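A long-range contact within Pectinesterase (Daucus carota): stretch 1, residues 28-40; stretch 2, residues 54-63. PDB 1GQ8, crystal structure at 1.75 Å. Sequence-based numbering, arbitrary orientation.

Stretch 1 (28-40) AAPEDSKTRYVIR
Stretch 2 54-63: KKKKNIMFLG

The strand beginning at Y37 and the strand beginning at I59 run parallel, their axes 4.8 Å apart and inclined by 24°. The register pairs Y37 with I59, V38 with M60, I39 with F61 and R40 with L62, at CA-CA distances of 4.8 to 5.2 Å. These eight residues are extended, phi -88 to -127 and psi 96 to 140; G63 is -83/173. Four hydrogen bonds form the ladder: Y37 N to N58 O (3.1 Å), M60 N to Y37 O (3.0 Å), I39 N to M60 O (2.9 Å) and L62 N to I39 O (2.9 Å).

Y37, I39, I59 and F61 share one face. I59 is m,m (-54°, -61°), which brings CD1 to 4.0 Å from Y37 CB and 3.8 Å from A29 CB. A29 is small and buried, and its CB points toward stretch 2. I39 is m,t; the trans chi2 carries CD1 to 4.0 Å from I59 CG2 and 3.9 Å from F61 CE1. I59 CD1 lies oblique to the Y37 ring (t, chi2 -84°), and I39 CD1 to the F61 ring (chi1 -81°, chi2 15°).

V38, R40, M60 and L62 occupy the opposite face. V38 is t, with CG2 4.1 Å from M60 SD and CG1 4.3 Å from L62 CB (t,p). M60 is t,t with chi3 -144°; its end leads away from stretch 1. V38, I39, I59, M60 and F61 are buried and apolar, so they pack without polar partners. R40 is extended, and its guanidinium bonds outside this contact.

Before the strands the contact is mostly polar. N58 is left-handed (58/43). Its chi1 m and chi2 -51° direct ND2 to S33 O (3.1 Å). Water 4 links N58 OD1 and R36 NH2, so the amide serves as donor and acceptor. D32, also left-handed (52/40), donates from N to K55 O (3.2 Å). K56 (m,m,t,p) folds back, so NZ makes a weak hydrogen bond to A29 O (3.0 Å) and CE lies 3.5 Å from E31 CG. Water 2 joins D32 OD1 and K55 NZ. Water 1 bridges P30 O, S33 N and K57 O.

The stretches together bury 927 Å².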

# COMPACT_ATOMS: atom_id res chain seq x y z
N ALA A 28 -20.44 -13.80 -9.33
CA ALA A 28 -21.89 -13.69 -9.14
C ALA A 28 -22.41 -12.25 -9.11
O ALA A 28 -23.60 -12.01 -9.36
CB ALA A 28 -22.29 -14.41 -7.85
N ALA A 29 -21.54 -11.30 -8.80
CA ALA A 29 -21.95 -9.89 -8.73
C ALA A 29 -22.28 -9.30 -10.10
O ALA A 29 -21.53 -9.47 -11.06
CB ALA A 29 -20.84 -9.07 -8.07
N PRO A 30 -23.41 -8.59 -10.21
CA PRO A 30 -23.80 -7.98 -11.49
C PRO A 30 -22.93 -6.77 -11.86
O PRO A 30 -22.36 -6.11 -10.98
CB PRO A 30 -25.27 -7.60 -11.26
CG PRO A 30 -25.32 -7.32 -9.80
CD PRO A 30 -24.49 -8.45 -9.21
N GLU A 31 -22.83 -6.48 -13.16
CA GLU A 31 -22.03 -5.36 -13.66
C GLU A 31 -22.78 -4.03 -13.64
O GLU A 31 -24.01 -4.00 -13.59
CB GLU A 31 -21.56 -5.65 -15.10
CG GLU A 31 -20.79 -6.95 -15.29
CD GLU A 31 -20.48 -7.25 -16.75
OE1 GLU A 31 -21.30 -6.89 -17.63
OE2 GLU A 31 -19.42 -7.86 -17.03
N ASP A 32 -22.03 -2.93 -13.69
CA ASP A 32 -22.59 -1.58 -13.73
C ASP A 32 -23.62 -1.26 -12.63
O ASP A 32 -24.61 -0.59 -12.90
CB ASP A 32 -23.24 -1.33 -15.10
CG ASP A 32 -22.33 -1.69 -16.26
OD1 ASP A 32 -21.21 -1.13 -16.34
OD2 ASP A 32 -22.72 -2.52 -17.11
N SER A 33 -23.37 -1.72 -11.41
CA SER A 33 -24.31 -1.49 -10.31
C SER A 33 -24.10 -0.16 -9.59
O SER A 33 -22.97 0.23 -9.30
CB SER A 33 -24.22 -2.63 -9.29
OG SER A 33 -25.15 -2.44 -8.24
N LYS A 34 -25.20 0.51 -9.28
CA LYS A 34 -25.15 1.79 -8.59
C LYS A 34 -25.12 1.62 -7.07
O LYS A 34 -24.81 2.56 -6.34
CB LYS A 34 -26.37 2.64 -8.96
CG LYS A 34 -27.68 2.05 -8.50
CD LYS A 34 -28.83 2.96 -8.86
CE LYS A 34 -30.15 2.43 -8.33
NZ LYS A 34 -31.26 3.37 -8.67
N THR A 35 -25.45 0.42 -6.60
CA THR A 35 -25.43 0.12 -5.17
C THR A 35 -24.29 -0.83 -4.85
O THR A 35 -23.76 -1.51 -5.73
CB THR A 35 -26.77 -0.49 -4.68
OG1 THR A 35 -27.06 -1.68 -5.43
CG2 THR A 35 -27.91 0.50 -4.85
N ARG A 36 -23.91 -0.89 -3.58
CA ARG A 36 -22.80 -1.74 -3.14
C ARG A 36 -23.17 -3.22 -3.01
O ARG A 36 -24.27 -3.56 -2.57
CB ARG A 36 -22.29 -1.20 -1.80
CG ARG A 36 -20.93 -1.69 -1.37
CD ARG A 36 -20.36 -0.75 -0.30
NE ARG A 36 -20.01 0.55 -0.87
CZ ARG A 36 -19.92 1.68 -0.17
NH1 ARG A 36 -20.18 1.67 1.14
NH2 ARG A 36 -19.58 2.81 -0.77
N TYR A 37 -22.25 -4.09 -3.42
CA TYR A 37 -22.43 -5.55 -3.34
C TYR A 37 -21.39 -6.05 -2.33
O TYR A 37 -20.19 -5.97 -2.58
CB TYR A 37 -22.20 -6.19 -4.72
CG TYR A 37 -22.37 -7.70 -4.79
CD1 TYR A 37 -21.33 -8.56 -4.44
CD2 TYR A 37 -23.57 -8.26 -5.24
CE1 TYR A 37 -21.48 -9.95 -4.54
CE2 TYR A 37 -23.73 -9.65 -5.34
CZ TYR A 37 -22.68 -10.49 -4.99
OH TYR A 37 -22.83 -11.86 -5.10
N VAL A 38 -21.87 -6.56 -1.20
CA VAL A 38 -21.00 -7.01 -0.11
C VAL A 38 -20.78 -8.52 -0.03
O VAL A 38 -21.73 -9.30 -0.04
CB VAL A 38 -21.56 -6.51 1.24
CG1 VAL A 38 -20.67 -6.94 2.40
CG2 VAL A 38 -21.69 -4.98 1.20
N ILE A 39 -19.51 -8.92 0.06
CA ILE A 39 -19.12 -10.33 0.14
C ILE A 39 -18.54 -10.65 1.53
O ILE A 39 -17.48 -10.14 1.89
CB ILE A 39 -18.02 -10.68 -0.90
CG1 ILE A 39 -18.50 -10.38 -2.32
CG2 ILE A 39 -17.64 -12.16 -0.79
CD1 ILE A 39 -17.41 -10.51 -3.37
N ARG A 40 -19.23 -11.47 2.31
CA ARG A 40 -18.70 -11.84 3.62
C ARG A 40 -17.80 -13.06 3.44
O ARG A 40 -18.23 -14.06 2.85
CB ARG A 40 -19.80 -12.20 4.61
CG ARG A 40 -19.19 -12.62 5.93
CD ARG A 40 -20.17 -13.29 6.84
NE ARG A 40 -19.48 -13.88 7.99
CZ ARG A 40 -20.08 -14.59 8.94
NH1 ARG A 40 -21.39 -14.80 8.87
NH2 ARG A 40 -19.37 -15.09 9.94
N LYS A 54 -12.78 -4.12 -14.51
CA LYS A 54 -13.36 -2.79 -14.69
C LYS A 54 -14.89 -2.64 -14.65
O LYS A 54 -15.39 -1.61 -14.20
CB LYS A 54 -12.84 -2.16 -15.99
CG LYS A 54 -13.29 -2.85 -17.26
CD LYS A 54 -12.71 -2.18 -18.49
CE LYS A 54 -13.16 -2.87 -19.77
NZ LYS A 54 -12.52 -2.28 -20.98
N LYS A 55 -15.63 -3.65 -15.10
CA LYS A 55 -17.09 -3.56 -15.10
C LYS A 55 -17.76 -3.95 -13.77
O LYS A 55 -18.96 -3.74 -13.59
CB LYS A 55 -17.68 -4.38 -16.25
CG LYS A 55 -17.36 -3.82 -17.64
CD LYS A 55 -18.07 -4.59 -18.75
CE LYS A 55 -17.71 -4.05 -20.13
NZ LYS A 55 -18.10 -2.62 -20.31
N LYS A 56 -16.98 -4.52 -12.85
CA LYS A 56 -17.51 -4.90 -11.54
C LYS A 56 -17.20 -3.77 -10.56
O LYS A 56 -16.16 -3.77 -9.88
CB LYS A 56 -16.88 -6.22 -11.06
CG LYS A 56 -17.23 -7.45 -11.90
CD LYS A 56 -18.74 -7.65 -12.03
CE LYS A 56 -19.10 -8.84 -12.93
NZ LYS A 56 -18.88 -10.18 -12.28
N LYS A 57 -18.11 -2.80 -10.48
CA LYS A 57 -17.95 -1.63 -9.62
C LYS A 57 -18.65 -1.73 -8.26
O LYS A 57 -19.63 -2.46 -8.11
CB LYS A 57 -18.44 -0.38 -10.36
CG LYS A 57 -17.77 -0.16 -11.70
CD LYS A 57 -18.46 0.93 -12.51
CE LYS A 57 -17.88 1.01 -13.92
NZ LYS A 57 -18.63 1.96 -14.79
N ASN A 58 -18.12 -0.99 -7.29
CA ASN A 58 -18.67 -0.94 -5.94
C ASN A 58 -18.75 -2.28 -5.19
O ASN A 58 -19.75 -2.56 -4.53
CB ASN A 58 -20.05 -0.27 -5.96
CG ASN A 58 -19.99 1.17 -6.46
OD1 ASN A 58 -19.20 1.97 -5.97
ND2 ASN A 58 -20.84 1.49 -7.43
N ILE A 59 -17.70 -3.08 -5.29
CA ILE A 59 -17.63 -4.39 -4.62
C ILE A 59 -16.89 -4.24 -3.28
O ILE A 59 -15.90 -3.52 -3.20
CB ILE A 59 -16.86 -5.42 -5.49
CG1 ILE A 59 -17.46 -5.51 -6.90
CG2 ILE A 59 -16.86 -6.79 -4.80
CD1 ILE A 59 -18.91 -5.95 -6.94
N MET A 60 -17.37 -4.92 -2.24
CA MET A 60 -16.74 -4.87 -0.91
C MET A 60 -16.42 -6.25 -0.33
O MET A 60 -17.26 -7.16 -0.34
CB MET A 60 -17.65 -4.11 0.08
CG MET A 60 -17.16 -4.15 1.54
SD MET A 60 -18.26 -3.30 2.70
CE MET A 60 -17.08 -2.58 3.85
N PHE A 61 -15.19 -6.42 0.18
CA PHE A 61 -14.75 -7.66 0.82
C PHE A 61 -14.86 -7.44 2.33
O PHE A 61 -14.27 -6.49 2.85
CB PHE A 61 -13.27 -7.97 0.50
CG PHE A 61 -13.03 -8.62 -0.84
CD1 PHE A 61 -14.00 -8.63 -1.84
CD2 PHE A 61 -11.78 -9.19 -1.12
CE1 PHE A 61 -13.74 -9.20 -3.09
CE2 PHE A 61 -11.51 -9.76 -2.36
CZ PHE A 61 -12.49 -9.76 -3.36
N LEU A 62 -15.60 -8.30 3.02
CA LEU A 62 -15.77 -8.17 4.47
C LEU A 62 -15.35 -9.46 5.18
O LEU A 62 -16.15 -10.40 5.30
CB LEU A 62 -17.23 -7.84 4.79
CG LEU A 62 -17.60 -7.53 6.25
CD1 LEU A 62 -17.03 -6.18 6.65
CD2 LEU A 62 -19.11 -7.52 6.39
N GLY A 63 -14.11 -9.52 5.65
CA GLY A 63 -13.63 -10.71 6.33
C GLY A 63 -14.00 -10.80 7.80
O GLY A 63 -14.54 -9.86 8.37
O HOH W 1 -21.01 -3.48 -10.54
O HOH W 2 -20.41 -1.41 -19.03
O HOH W 3 -21.98 -3.47 -6.88
O HOH W 4 -17.74 2.35 -3.13